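Local coordinates for protein leucine aminopeptidase (Parabacteroides distasonis, PDB 3TC8) that binds zinc and is probably an exopeptidase of the M28 family, acting perhaps as an aminopeptidase or a glutaminyl-peptide cyclotransferase, at residues A[195-200]-A[261-266]; A[210-215]-A[245-250]; A[96-101]-A[152-157]; A[224-229]-A[237-242]. All blocks are in the same frame, centred on the assembly; numbering follows the deposited sequence.

Followed from the N terminus, the chain first closes on itself at interaction 3, where strand 96-101 is joined by 152-157 after an excursion that includes helix 125-144. The next loop is wide: interaction 1 opens at strand 195-200 and shuts only when 261-266 arrives. Within it lies interaction 2, which ties the start of helix 213-233 to the loop ahead of helix 250-258, and within that again lies interaction 4, joining the same helix to strand 239-240. Interactions 1 and 3 meet in one sheet, since 195-200 pairs with 96-102. Interactions 2 and 4 both touch interaction 1 and are linked to each other through Lys211.

Interaction 1. Residues A[195-200]-A[261-266]; sequences YGILLD and PSIDII
Leu198 and Ile263 make the shortest polar bond between these two strands: Leu198 N lies 2.8 Å from Ile263 O, and its N-H points almost straight at the oxygen (171°). It is the middle rung of a ladder of five. Gly196 N binds Pro261 O, Ile263 N binds Gly196 O, Ile265 N binds Leu198 O and Asp200 N binds Ile265 O, a regular parallel pairing. On the face that carries Ile197, Leu199, Ile263 and Ile265, the branched side chains lie side by side or cross. With CD1 extended beyond CG1 (chi2 178°), Ile265 touches two neighbours with one methyl: CD1 is 3.6 Å from Ile197 CG2 and 3.7 Å from Leu199 CD2.

The reverse face is mixed, with acids beside aliphatic chains. Gly196 lies beside Ser262, whose OG is 3.6 Å from Gly196 CA, where a CB would run into it; that hydroxyl is bonded to Ile260 O. Leu198 runs alongside Asp264, its CD2 3.5 Å from Asp264 OD1, and Asp200 likewise lies beside Ile266, with Asp200 OD2 3.7 Å from Ile266 CD1. Asp200 OD2 and Asp264 OD2 are 4.9 Å apart, and Asp249 OD2, a like charge, comes close to both. Parallel strands with helix 213-233 on one face and helix 250-258 on the other, bringing Asp200 close to the zinc site though it is not among the ligands, are in keeping with the alpha/beta fold of M28 zinc exopeptidases, in whose sheet 262-266 is here an outermost strand.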
loop_
_atom_site.group_PDB
_atom_site.type_symbol
_atom_site.label_atom_id
_atom_site.label_comp_id
_atom_site.label_asym_id
_atom_site.label_seq_id
_atom_site.Cartn_x
_atom_site.Cartn_y
_atom_site.Cartn_z
ATOM N N TYR A 195 4.535 -9.658 11.897
ATOM C CA TYR A 195 4.801 -9.598 10.459
ATOM C C TYR A 195 4.050 -8.405 9.907
ATOM O O TYR A 195 3.203 -7.823 10.563
ATOM C CB TYR A 195 4.410 -10.903 9.720
ATOM C CG TYR A 195 2.935 -11.255 9.770
ATOM C CD1 TYR A 195 2.055 -10.758 8.816
ATOM C CD2 TYR A 195 2.412 -12.108 10.723
ATOM C CE1 TYR A 195 0.727 -11.053 8.830
ATOM C CE2 TYR A 195 1.061 -12.405 10.762
ATOM C CZ TYR A 195 0.197 -11.862 9.803
ATOM O OH TYR A 195 -1.135 -12.128 9.777
ATOM N N GLY A 196 4.417 -8.063 8.682
ATOM C CA GLY A 196 3.780 -7.003 7.929
ATOM C C GLY A 196 3.307 -7.471 6.552
ATOM O O GLY A 196 3.924 -8.329 5.926
ATOM N N ILE A 197 2.196 -6.881 6.093
ATOM C CA ILE A 197 1.691 -7.096 4.746
ATOM C C ILE A 197 1.479 -5.731 4.096
ATOM O O ILE A 197 0.699 -4.912 4.601
ATOM C CB ILE A 197 0.376 -7.882 4.679
ATOM C CG1 ILE A 197 0.542 -9.274 5.340
ATOM C CG2 ILE A 197 -0.091 -8.009 3.245
ATOM C CD1 ILE A 197 -0.806 -9.999 5.472
ATOM N N LEU A 198 2.192 -5.476 3.004
ATOM C CA LEU A 198 2.025 -4.323 2.138
ATOM C C LEU A 198 1.096 -4.684 0.989
ATOM O O LEU A 198 1.283 -5.700 0.348
ATOM C CB LEU A 198 3.395 -3.924 1.593
ATOM C CG LEU A 198 3.436 -2.873 0.480
ATOM C CD1 LEU A 198 2.815 -1.547 0.905
ATOM C CD2 LEU A 198 4.859 -2.651 0.032
ATOM N N LEU A 199 0.137 -3.815 0.702
ATOM C CA LEU A 199 -0.697 -3.907 -0.473
ATOM C C LEU A 199 -0.282 -2.761 -1.397
ATOM O O LEU A 199 -0.353 -1.589 -0.992
ATOM C CB LEU A 199 -2.172 -3.759 -0.136
ATOM C CG LEU A 199 -2.750 -4.730 0.918
ATOM C CD1 LEU A 199 -4.240 -4.499 1.085
ATOM C CD2 LEU A 199 -2.398 -6.147 0.555
ATOM N N ASP A 200 0.047 -3.074 -2.621
ATOM C CA ASP A 200 0.421 -2.057 -3.610
ATOM C C ASP A 200 -0.096 -2.497 -4.973
ATOM O O ASP A 200 0.236 -3.594 -5.387
ATOM C CB ASP A 200 1.946 -1.885 -3.604
ATOM C CG ASP A 200 2.454 -0.717 -4.408
ATOM O OD1 ASP A 200 1.668 0.111 -4.894
ATOM O OD2 ASP A 200 3.719 -0.550 -4.542
ATOM N N PRO A 261 9.462 -8.922 9.603
ATOM C CA PRO A 261 9.330 -9.688 8.360
ATOM C C PRO A 261 8.058 -9.258 7.620
ATOM O O PRO A 261 6.980 -9.377 8.184
ATOM C CB PRO A 261 9.260 -11.156 8.821
ATOM C CG PRO A 261 9.900 -11.135 10.204
ATOM C CD PRO A 261 9.485 -9.801 10.789
ATOM N N SER A 262 8.215 -8.822 6.374
ATOM C CA SER A 262 7.102 -8.191 5.647
ATOM C C SER A 262 7.077 -8.661 4.220
ATOM O O SER A 262 8.124 -8.947 3.607
ATOM C CB SER A 262 7.194 -6.679 5.717
ATOM O OG SER A 262 7.182 -6.185 7.019
ATOM N N ILE A 263 5.873 -8.728 3.672
ATOM C CA ILE A 263 5.657 -9.126 2.305
ATOM C C ILE A 263 4.937 -8.024 1.528
ATOM O O ILE A 263 4.287 -7.136 2.109
ATOM C CB ILE A 263 4.853 -10.437 2.237
ATOM C CG1 ILE A 263 3.365 -10.253 2.564
ATOM C CG2 ILE A 263 5.507 -11.522 3.125
ATOM C CD1 ILE A 263 2.507 -11.459 2.176
ATOM N N ASP A 264 5.025 -8.144 0.201
ATOM C CA ASP A 264 4.355 -7.243 -0.734
ATOM C C ASP A 264 3.413 -8.013 -1.602
ATOM O O ASP A 264 3.861 -8.955 -2.281
ATOM C CB ASP A 264 5.412 -6.521 -1.585
ATOM C CG ASP A 264 4.910 -5.321 -2.331
ATOM O OD1 ASP A 264 3.726 -4.952 -2.293
ATOM O OD2 ASP A 264 5.811 -4.685 -3.020
ATOM N N ILE A 265 2.129 -7.653 -1.568
ATOM C CA ILE A 265 1.112 -8.164 -2.469
ATOM C C ILE A 265 0.948 -7.079 -3.521
ATOM O O ILE A 265 0.445 -5.987 -3.226
ATOM C CB ILE A 265 -0.223 -8.438 -1.734
ATOM C CG1 ILE A 265 -0.027 -9.402 -0.552
ATOM C CG2 ILE A 265 -1.272 -8.944 -2.718
ATOM C CD1 ILE A 265 -1.242 -9.689 0.250
ATOM N N ILE A 266 1.373 -7.376 -4.742
ATOM C CA ILE A 266 1.520 -6.386 -5.813
ATOM C C ILE A 266 1.372 -7.032 -7.155
ATOM O O ILE A 266 1.922 -8.101 -7.404
ATOM C CB ILE A 266 2.876 -5.618 -5.677
ATOM C CG1 ILE A 266 3.044 -4.612 -6.818
ATOM C CG2 ILE A 266 4.074 -6.548 -5.583
ATOM C CD1 ILE A 266 4.162 -3.600 -6.588
#

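Interaction 2. Residues A[210-215]-A[245-250]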
loop_
_atom_site.group_PDB
_atom_site.type_symbol
_atom_site.label_atom_id
_atom_site.label_comp_id
_atom_site.label_asym_id
_atom_site.label_seq_id
_atom_site.Cartn_x
_atom_site.Cartn_y
_atom_site.Cartn_z
ATOM N N PHE A 210 2.504 -12.389 -7.683
ATOM C CA PHE A 210 3.501 -13.435 -7.575
ATOM C C PHE A 210 4.191 -13.318 -6.219
ATOM O O PHE A 210 4.069 -12.336 -5.485
ATOM C CB PHE A 210 4.519 -13.283 -8.723
ATOM C CG PHE A 210 4.028 -13.722 -10.071
ATOM C CD1 PHE A 210 3.156 -12.945 -10.821
ATOM C CD2 PHE A 210 4.440 -14.927 -10.570
ATOM C CE1 PHE A 210 2.728 -13.358 -12.045
ATOM C CE2 PHE A 210 3.986 -15.356 -11.821
ATOM C CZ PHE A 210 3.156 -14.569 -12.546
ATOM N N LYS A 211 4.924 -14.377 -5.872
ATOM C CA LYS A 211 5.657 -14.376 -4.605
ATOM C C LYS A 211 6.930 -13.525 -4.805
ATOM O O LYS A 211 7.876 -13.936 -5.513
ATOM C CB LYS A 211 5.981 -15.802 -4.184
ATOM C CG LYS A 211 4.752 -16.660 -4.001
ATOM C CD LYS A 211 5.116 -18.057 -3.591
ATOM C CE LYS A 211 3.969 -18.984 -3.558
ATOM N NZ LYS A 211 4.446 -20.376 -3.202
ATOM N N GLU A 212 6.925 -12.323 -4.242
ATOM C CA GLU A 212 7.981 -11.363 -4.545
ATOM C C GLU A 212 9.279 -11.736 -3.821
ATOM O O GLU A 212 9.256 -12.263 -2.726
ATOM C CB GLU A 212 7.404 -9.976 -4.198
ATOM C CG GLU A 212 8.287 -8.792 -4.509
ATOM C CD GLU A 212 9.382 -8.520 -3.505
ATOM O OE1 GLU A 212 9.116 -8.689 -2.294
ATOM O OE2 GLU A 212 10.512 -8.129 -3.938
ATOM N N GLN A 213 10.409 -11.435 -4.442
ATOM C CA GLN A 213 11.691 -11.982 -3.941
ATOM C C GLN A 213 12.101 -11.467 -2.582
ATOM O O GLN A 213 12.510 -12.254 -1.736
ATOM C CB GLN A 213 12.829 -11.721 -4.926
ATOM C CG GLN A 213 12.762 -12.578 -6.132
ATOM C CD GLN A 213 12.890 -14.032 -5.834
ATOM O OE1 GLN A 213 13.708 -14.430 -5.019
ATOM N NE2 GLN A 213 11.972 -14.824 -6.399
ATOM N N GLN A 214 11.958 -10.149 -2.328
ATOM C CA GLN A 214 12.369 -9.640 -1.026
ATOM C C GLN A 214 11.469 -10.193 0.091
ATOM O O GLN A 214 11.926 -10.502 1.191
ATOM C CB GLN A 214 12.355 -8.122 -0.980
ATOM C CG GLN A 214 13.282 -7.492 -2.012
ATOM C CD GLN A 214 13.545 -6.034 -1.697
ATOM O OE1 GLN A 214 14.444 -5.717 -0.904
ATOM N NE2 GLN A 214 12.779 -5.134 -2.287
ATOM N N SER A 215 10.185 -10.356 -0.244
ATOM C CA SER A 215 9.195 -10.936 0.645
ATOM C C SER A 215 9.561 -12.363 0.996
ATOM O O SER A 215 9.461 -12.780 2.153
ATOM C CB SER A 215 7.831 -10.898 -0.080
ATOM O OG SER A 215 7.401 -9.595 -0.392
ATOM N N GLY A 245 9.487 -11.403 -9.372
ATOM C CA GLY A 245 10.705 -10.594 -9.365
ATOM C C GLY A 245 10.953 -9.917 -8.030
ATOM O O GLY A 245 10.140 -10.007 -7.095
ATOM N N ALA A 246 12.107 -9.286 -7.917
ATOM C CA ALA A 246 12.427 -8.413 -6.800
ATOM C C ALA A 246 11.897 -7.011 -7.097
ATOM O O ALA A 246 12.174 -6.479 -8.167
ATOM C CB ALA A 246 13.918 -8.338 -6.572
ATOM N N ILE A 247 11.101 -6.458 -6.198
ATOM C CA ILE A 247 10.447 -5.175 -6.359
ATOM C C ILE A 247 10.838 -4.239 -5.209
ATOM O O ILE A 247 10.632 -4.551 -4.053
ATOM C CB ILE A 247 8.920 -5.360 -6.444
ATOM C CG1 ILE A 247 8.540 -6.267 -7.621
ATOM C CG2 ILE A 247 8.228 -4.014 -6.535
ATOM C CD1 ILE A 247 7.097 -6.719 -7.675
ATOM N N THR A 248 11.349 -3.048 -5.550
ATOM C CA THR A 248 11.612 -1.996 -4.570
ATOM C C THR A 248 10.277 -1.443 -4.107
ATOM O O THR A 248 9.466 -1.011 -4.907
ATOM C CB THR A 248 12.427 -0.858 -5.211
ATOM O OG1 THR A 248 13.666 -1.371 -5.684
ATOM C CG2 THR A 248 12.622 0.282 -4.220
ATOM N N ASP A 249 10.029 -1.508 -2.813
ATOM C CA ASP A 249 8.766 -1.031 -2.275
ATOM C C ASP A 249 8.882 -0.818 -0.786
ATOM O O ASP A 249 9.929 -1.092 -0.167
ATOM C CB ASP A 249 7.649 -2.018 -2.630
ATOM C CG ASP A 249 6.313 -1.374 -2.921
ATOM O OD1 ASP A 249 6.116 -0.191 -2.573
ATOM O OD2 ASP A 249 5.421 -2.086 -3.518
ATOM N N ASP A 250 7.833 -0.287 -0.159
ATOM C CA ASP A 250 7.926 0.132 1.208
ATOM C C ASP A 250 8.335 -0.980 2.161
ATOM O O ASP A 250 8.941 -0.724 3.189
ATOM C CB ASP A 250 6.561 0.717 1.668
ATOM C CG ASP A 250 6.173 2.072 1.019
ATOM O OD1 ASP A 250 6.921 3.016 1.206
ATOM O OD2 ASP A 250 5.114 2.155 0.380
#
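Glu212 reaches across to Ile247 with its carboxylate: Ile247 N gives OE2 of Glu212 a nearly straight bond of 2.9 Å, arriving on the anti side, tilted out of the carboxylate plane. Gln214 N meets the same OE2 from the opposite face of that plane. The other oxygen, Glu212 OE1, accepts from both the amide and the hydroxyl of Ser215, with OG 2.7 Å from OE1, and from His251 NE2. Glu212 is thereby the N-cap of helix 213-233, and its carboxylate holds the first turn and the loop together. An alanine here would probably leave the amides of Ile247, Gln214 and Ser215 without their carboxylate and weaken the hold of the helix start on the loop.

Two further bonds run to loop carbonyls. Gln213 N binds Gly245 O at 3.0 Å, and Gln214 NE2 lies 2.8 Å from Ile247 O, a bent bond (137°) with the oxygen in the plane of the amide; a second partner of NE2 is Gln252 OE1.

Apolar contacts are fewer. With CG anti to the backbone N (chi1 -176°), Glu212 sets CG 4.0 Å from Ile247 CD1. At the more exposed margin, Gln213 CB rests 3.9 Å from Ala246 CB.

Interaction 3. Residues A[96-101]-A[152-157]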
loop_
_atom_site.group_PDB
_atom_site.type_symbol
_atom_site.label_atom_id
_atom_site.label_comp_id
_atom_site.label_asym_id
_atom_site.label_seq_id
_atom_site.Cartn_x
_atom_site.Cartn_y
_atom_site.Cartn_z
ATOM N N ARG A 96 0.987 -8.057 17.477
ATOM C CA ARG A 96 0.483 -7.137 16.456
ATOM C C ARG A 96 0.831 -7.589 15.064
ATOM O O ARG A 96 1.802 -8.319 14.857
ATOM C CB ARG A 96 1.058 -5.749 16.682
ATOM C CG ARG A 96 0.963 -5.323 18.120
ATOM C CD ARG A 96 1.126 -3.831 18.321
ATOM N NE ARG A 96 0.059 -3.035 17.708
ATOM C CZ ARG A 96 -1.169 -2.964 18.184
ATOM N NH1 ARG A 96 -1.505 -3.534 19.353
ATOM N NH2 ARG A 96 -2.083 -2.238 17.539
ATOM N N VAL A 97 -0.009 -7.174 14.109
ATOM C CA VAL A 97 0.253 -7.305 12.702
ATOM C C VAL A 97 0.167 -5.929 12.068
ATOM O O VAL A 97 -0.726 -5.154 12.376
ATOM C CB VAL A 97 -0.730 -8.269 12.031
ATOM C CG1 VAL A 97 -0.618 -8.228 10.519
ATOM C CG2 VAL A 97 -0.475 -9.685 12.565
ATOM N N LEU A 98 1.131 -5.609 11.206
ATOM C CA LEU A 98 1.214 -4.384 10.453
ATOM C C LEU A 98 0.671 -4.577 9.043
ATOM O O LEU A 98 1.181 -5.413 8.323
ATOM C CB LEU A 98 2.668 -3.943 10.421
ATOM C CG LEU A 98 2.980 -2.712 9.553
ATOM C CD1 LEU A 98 2.285 -1.494 10.016
ATOM C CD2 LEU A 98 4.506 -2.520 9.438
ATOM N N LEU A 99 -0.300 -3.746 8.677
ATOM C CA LEU A 99 -0.864 -3.750 7.302
ATOM C C LEU A 99 -0.648 -2.341 6.763
ATOM O O LEU A 99 -0.988 -1.364 7.408
ATOM C CB LEU A 99 -2.364 -4.066 7.341
ATOM C CG LEU A 99 -2.753 -5.376 7.997
ATOM C CD1 LEU A 99 -4.302 -5.519 7.987
ATOM C CD2 LEU A 99 -2.116 -6.581 7.350
ATOM N N PHE A 100 -0.102 -2.257 5.536
ATOM C CA PHE A 100 0.360 -0.935 5.063
ATOM C C PHE A 100 0.236 -0.786 3.590
ATOM O O PHE A 100 0.084 -1.736 2.841
ATOM C CB PHE A 100 1.762 -0.594 5.609
ATOM C CG PHE A 100 2.887 -1.545 5.272
ATOM C CD1 PHE A 100 2.984 -2.805 5.835
ATOM C CD2 PHE A 100 3.925 -1.130 4.463
ATOM C CE1 PHE A 100 4.058 -3.627 5.634
ATOM C CE2 PHE A 100 5.018 -1.973 4.249
ATOM C CZ PHE A 100 5.102 -3.185 4.827
ATOM N N ALA A 101 0.258 0.475 3.160
ATOM C CA ALA A 101 0.130 0.878 1.750
ATOM C C ALA A 101 0.606 2.339 1.658
ATOM O O ALA A 101 0.639 3.018 2.655
ATOM C CB ALA A 101 -1.358 0.797 1.328
ATOM N N ASP A 152 -2.151 -2.685 13.220
ATOM C CA ASP A 152 -1.808 -1.310 12.854
ATOM C C ASP A 152 -1.971 -1.180 11.347
ATOM O O ASP A 152 -1.409 -1.963 10.608
ATOM C CB ASP A 152 -0.384 -0.975 13.279
ATOM C CG ASP A 152 -0.201 -1.207 14.755
ATOM O OD1 ASP A 152 -0.856 -0.477 15.529
ATOM O OD2 ASP A 152 0.548 -2.160 15.118
ATOM N N ILE A 153 -2.770 -0.206 10.953
ATOM C CA ILE A 153 -2.962 0.167 9.550
ATOM C C ILE A 153 -2.072 1.389 9.339
ATOM O O ILE A 153 -2.295 2.398 10.032
ATOM C CB ILE A 153 -4.414 0.521 9.261
ATOM C CG1 ILE A 153 -5.425 -0.557 9.672
ATOM C CG2 ILE A 153 -4.574 1.004 7.851
ATOM C CD1 ILE A 153 -5.358 -1.786 8.850
ATOM N N ILE A 154 -1.171 1.339 8.400
ATOM C CA ILE A 154 -0.330 2.509 8.098
ATOM C C ILE A 154 -0.419 2.872 6.621
ATOM O O ILE A 154 -0.193 2.059 5.758
ATOM C CB ILE A 154 1.146 2.388 8.526
ATOM C CG1 ILE A 154 1.212 2.020 10.012
ATOM C CG2 ILE A 154 1.862 3.705 8.195
ATOM C CD1 ILE A 154 2.640 2.008 10.614
ATOM N N PHE A 155 -0.779 4.157 6.415
ATOM C CA PHE A 155 -0.704 4.769 5.108
ATOM C C PHE A 155 0.580 5.627 5.077
ATOM O O PHE A 155 0.657 6.656 5.729
ATOM C CB PHE A 155 -1.939 5.595 4.811
ATOM C CG PHE A 155 -3.257 4.851 4.999
ATOM C CD1 PHE A 155 -3.399 3.520 4.664
ATOM C CD2 PHE A 155 -4.340 5.540 5.504
ATOM C CE1 PHE A 155 -4.633 2.899 4.853
ATOM C CE2 PHE A 155 -5.595 4.910 5.660
ATOM C CZ PHE A 155 -5.693 3.573 5.320
ATOM N N PHE A 156 1.554 5.139 4.320
ATOM C CA PHE A 156 2.850 5.816 4.191
ATOM C C PHE A 156 2.808 6.828 3.046
ATOM O O PHE A 156 2.272 6.581 1.990
ATOM C CB PHE A 156 3.957 4.792 3.949
ATOM C CG PHE A 156 4.297 3.979 5.159
ATOM C CD1 PHE A 156 4.914 4.543 6.240
ATOM C CD2 PHE A 156 4.058 2.604 5.196
ATOM C CE1 PHE A 156 5.258 3.805 7.331
ATOM C CE2 PHE A 156 4.417 1.872 6.324
ATOM C CZ PHE A 156 5.047 2.461 7.367
ATOM N N ASP A 157 3.419 7.965 3.320
ATOM C CA ASP A 157 3.486 9.055 2.365
ATOM C C ASP A 157 4.770 9.060 1.593
ATOM O O ASP A 157 5.740 8.353 1.905
ATOM C CB ASP A 157 3.347 10.402 3.120
ATOM C CG ASP A 157 2.878 11.564 2.288
ATOM O OD1 ASP A 157 2.572 11.407 1.082
ATOM O OD2 ASP A 157 2.717 12.641 2.905
#
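Arg96 grips the buried carboxylate of Asp152 side-on, one nitrogen to each oxygen. NE lies 2.8 Å from Asp152 OD2 and meets it on the syn side, close to the guanidinium plane; NH2 reaches Asp152 OD1 at 2.9 Å from above the carboxylate plane, the two planes being 42° apart. A bend at chi3 (65°) brings NE toward Asp152 OD2. Each oxygen has a second partner, Tyr191 OH for OD2 and Ser88 OG for OD1. On the arginine, NH2 also binds Phe89 O, and NH1 binds Asp90 O and Asn93 O, which gives every guanidinium nitrogen an acceptor.

The backbone groups that face each other are joined by five bonds of a parallel pairing: Asp152 N to Val97 O, Leu99 N to Asp152 O, Ile154 N to Leu99 O, Ala101 N to Ile154 O, and Phe156 N to Ala101 O, the last at 2.8 Å. Those of Leu98 and Phe100 turn to strand 195-200. The pair is a beta-alpha-beta crossover in the middle of the mixed sheet, its helix 125-144 placing Leu135 on Leu99, Ala101 and Phe155.

Beyond Asp152 on the same face, the contact turns apolar. Leu98 CD1 lies 3.6 Å from Ile154 CD1. Ile154 CG2 sits over the centre of the Phe156 ring, 3.4 Å above its plane, while Phe100 CD2 comes to the rim of that ring, 3.6 Å from Phe156 CE2.

Interaction 4. Residues A[224-229]-A[237-242]; sequences EMVWSA and KYFINA
Phe239 drives its ring edge into the face of Trp227, and this is the tight part of the contact. The six-membered rings form a T-shaped pair with planes at 84°, and Phe239 CD2 lies 3.7 Å from Trp227 CE2. Phe239 CG, anti to the carbonyl carbon (chi1 -71°), is thereby put on the side of the indole. Phe239 CB adds a CH-pi contact, 3.9 Å from the centroid of the five-membered ring of Trp227, while CE2 of the phenyl group touches Val226 CG1, also at 3.9 Å. At the indole edge, NE1 of Trp227 makes a weak, bent bond of 2.9 Å to Ile240 O, and another weak one to Phe209 O. An alanine in place of Trp227 would probably open a gap at the edge of Phe239 and leave Ile240 O without its weak indole donor.

The outer side is looser. A water bridges helix and strand, donating to Trp227 O and to Phe239 O, each 2.8 Å away. Exposed Asn241, the centre of an inverse gamma turn, comes no nearer the indole than 4.3 Å, from its CA to Trp227 CD1.

Strand 239-240 pairs with Phe209 of strand 209-211, and helix 213-233 rests Val226 on Ile197, Ile263 and Ile265, with Phe239 also touching Ile265.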
loop_
_atom_site.group_PDB
_atom_site.type_symbol
_atom_site.label_atom_id
_atom_site.label_comp_id
_atom_site.label_asym_id
_atom_site.label_seq_id
_atom_site.Cartn_x
_atom_site.Cartn_y
_atom_site.Cartn_z
ATOM N N GLU A 224 3.928 -17.887 2.253
ATOM C CA GLU A 224 3.260 -19.165 2.145
ATOM C C GLU A 224 1.886 -19.163 2.815
ATOM O O GLU A 224 0.930 -19.698 2.278
ATOM C CB GLU A 224 4.144 -20.295 2.651
ATOM C CG GLU A 224 5.355 -20.499 1.707
ATOM C CD GLU A 224 4.949 -20.854 0.302
ATOM O OE1 GLU A 224 4.077 -21.776 0.154
ATOM O OE2 GLU A 224 5.504 -20.234 -0.640
HETATM N N MSE A 225 1.797 -18.579 3.995
HETATM C CA MSE A 225 0.530 -18.513 4.698
HETATM C C MSE A 225 -0.513 -17.744 3.893
HETATM O O MSE A 225 -1.656 -18.190 3.761
HETATM C CB MSE A 225 0.748 -17.811 6.023
HETATM C CG MSE A 225 -0.516 -17.439 6.827
HETATM SE SE MSE A 225 -0.220 -16.623 8.509
HETATM C CE MSE A 225 0.669 -15.019 7.912
ATOM N N VAL A 226 -0.129 -16.597 3.343
ATOM C CA VAL A 226 -1.040 -15.790 2.564
ATOM C C VAL A 226 -1.450 -16.469 1.257
ATOM O O VAL A 226 -2.635 -16.516 0.924
ATOM C CB VAL A 226 -0.433 -14.352 2.321
ATOM C CG1 VAL A 226 -1.276 -13.554 1.329
ATOM C CG2 VAL A 226 -0.298 -13.647 3.648
ATOM N N TRP A 227 -0.477 -17.025 0.512
ATOM C CA TRP A 227 -0.795 -17.629 -0.745
ATOM C C TRP A 227 -1.633 -18.899 -0.541
ATOM O O TRP A 227 -2.511 -19.197 -1.363
ATOM C CB TRP A 227 0.497 -17.930 -1.570
ATOM C CG TRP A 227 0.858 -16.836 -2.567
ATOM C CD1 TRP A 227 0.868 -16.995 -3.900
ATOM C CD2 TRP A 227 1.120 -15.429 -2.326
ATOM N NE1 TRP A 227 1.148 -15.800 -4.521
ATOM C CE2 TRP A 227 1.327 -14.835 -3.570
ATOM C CE3 TRP A 227 1.257 -14.665 -1.193
ATOM C CZ2 TRP A 227 1.584 -13.470 -3.722
ATOM C CZ3 TRP A 227 1.495 -13.299 -1.330
ATOM C CH2 TRP A 227 1.683 -12.730 -2.581
ATOM N N SER A 228 -1.385 -19.644 0.524
ATOM C CA SER A 228 -2.189 -20.824 0.818
ATOM C C SER A 228 -3.606 -20.446 1.208
ATOM O O SER A 228 -4.561 -21.092 0.779
ATOM C CB SER A 228 -1.536 -21.619 1.945
ATOM O OG SER A 228 -0.369 -22.291 1.471
ATOM N N ALA A 229 -3.770 -19.415 2.023
ATOM C CA ALA A 229 -5.115 -18.923 2.348
ATOM C C ALA A 229 -5.865 -18.515 1.091
ATOM O O ALA A 229 -7.040 -18.829 0.933
ATOM C CB ALA A 229 -5.068 -17.777 3.378
ATOM N N LYS A 237 -6.285 -17.641 -8.940
ATOM C CA LYS A 237 -6.046 -16.962 -10.233
ATOM C C LYS A 237 -5.435 -15.579 -10.054
ATOM O O LYS A 237 -4.897 -15.021 -10.996
ATOM C CB LYS A 237 -7.278 -16.881 -11.077
ATOM C CG LYS A 237 -8.301 -15.952 -10.627
ATOM C CD LYS A 237 -9.606 -16.292 -11.336
ATOM C CE LYS A 237 -10.654 -15.211 -11.174
ATOM N NZ LYS A 237 -10.419 -14.133 -12.163
ATOM N N TYR A 238 -5.519 -15.044 -8.838
ATOM C CA TYR A 238 -4.861 -13.814 -8.455
ATOM C C TYR A 238 -3.550 -14.043 -7.734
ATOM O O TYR A 238 -2.562 -13.397 -8.047
ATOM C CB TYR A 238 -5.777 -12.929 -7.581
ATOM C CG TYR A 238 -7.010 -12.464 -8.294
ATOM C CD1 TYR A 238 -6.959 -11.372 -9.155
ATOM C CD2 TYR A 238 -8.196 -13.156 -8.197
ATOM C CE1 TYR A 238 -8.100 -10.966 -9.843
ATOM C CE2 TYR A 238 -9.330 -12.747 -8.887
ATOM C CZ TYR A 238 -9.266 -11.685 -9.732
ATOM O OH TYR A 238 -10.403 -11.309 -10.423
ATOM N N PHE A 239 -3.537 -14.929 -6.736
ATOM C CA PHE A 239 -2.329 -15.255 -5.998
ATOM C C PHE A 239 -1.638 -16.414 -6.663
ATOM O O PHE A 239 -1.887 -17.580 -6.344
ATOM C CB PHE A 239 -2.668 -15.549 -4.537
ATOM C CG PHE A 239 -3.074 -14.327 -3.760
ATOM C CD1 PHE A 239 -4.373 -13.832 -3.799
ATOM C CD2 PHE A 239 -2.173 -13.680 -2.926
ATOM C CE1 PHE A 239 -4.744 -12.705 -3.084
ATOM C CE2 PHE A 239 -2.531 -12.578 -2.221
ATOM C CZ PHE A 239 -3.805 -12.107 -2.297
ATOM N N ILE A 240 -0.746 -16.083 -7.573
ATOM C CA ILE A 240 -0.096 -17.084 -8.453
ATOM C C ILE A 240 0.956 -17.823 -7.636
ATOM O O ILE A 240 1.777 -17.187 -6.956
ATOM C CB ILE A 240 0.580 -16.419 -9.655
ATOM C CG1 ILE A 240 -0.382 -15.462 -10.375
ATOM C CG2 ILE A 240 1.110 -17.485 -10.604
ATOM C CD1 ILE A 240 -1.687 -16.073 -10.865
ATOM N N ASN A 241 0.935 -19.158 -7.686
ATOM C CA ASN A 241 1.833 -19.972 -6.902
ATOM C C ASN A 241 3.168 -20.108 -7.613
ATOM O O ASN A 241 3.542 -21.207 -8.073
ATOM C CB ASN A 241 1.211 -21.344 -6.666
ATOM C CG ASN A 241 1.851 -22.075 -5.478
ATOM O OD1 ASN A 241 2.479 -21.456 -4.591
ATOM N ND2 ASN A 241 1.678 -23.402 -5.448
ATOM N N ALA A 242 3.875 -19.008 -7.716
ATOM C CA ALA A 242 5.122 -18.932 -8.405
ATOM C C ALA A 242 5.920 -17.758 -7.898
ATOM O O ALA A 242 5.354 -16.734 -7.517
ATOM C CB ALA A 242 4.944 -18.851 -9.930
HETATM O O HOH W 1 -2.268 -19.254 -4.193
#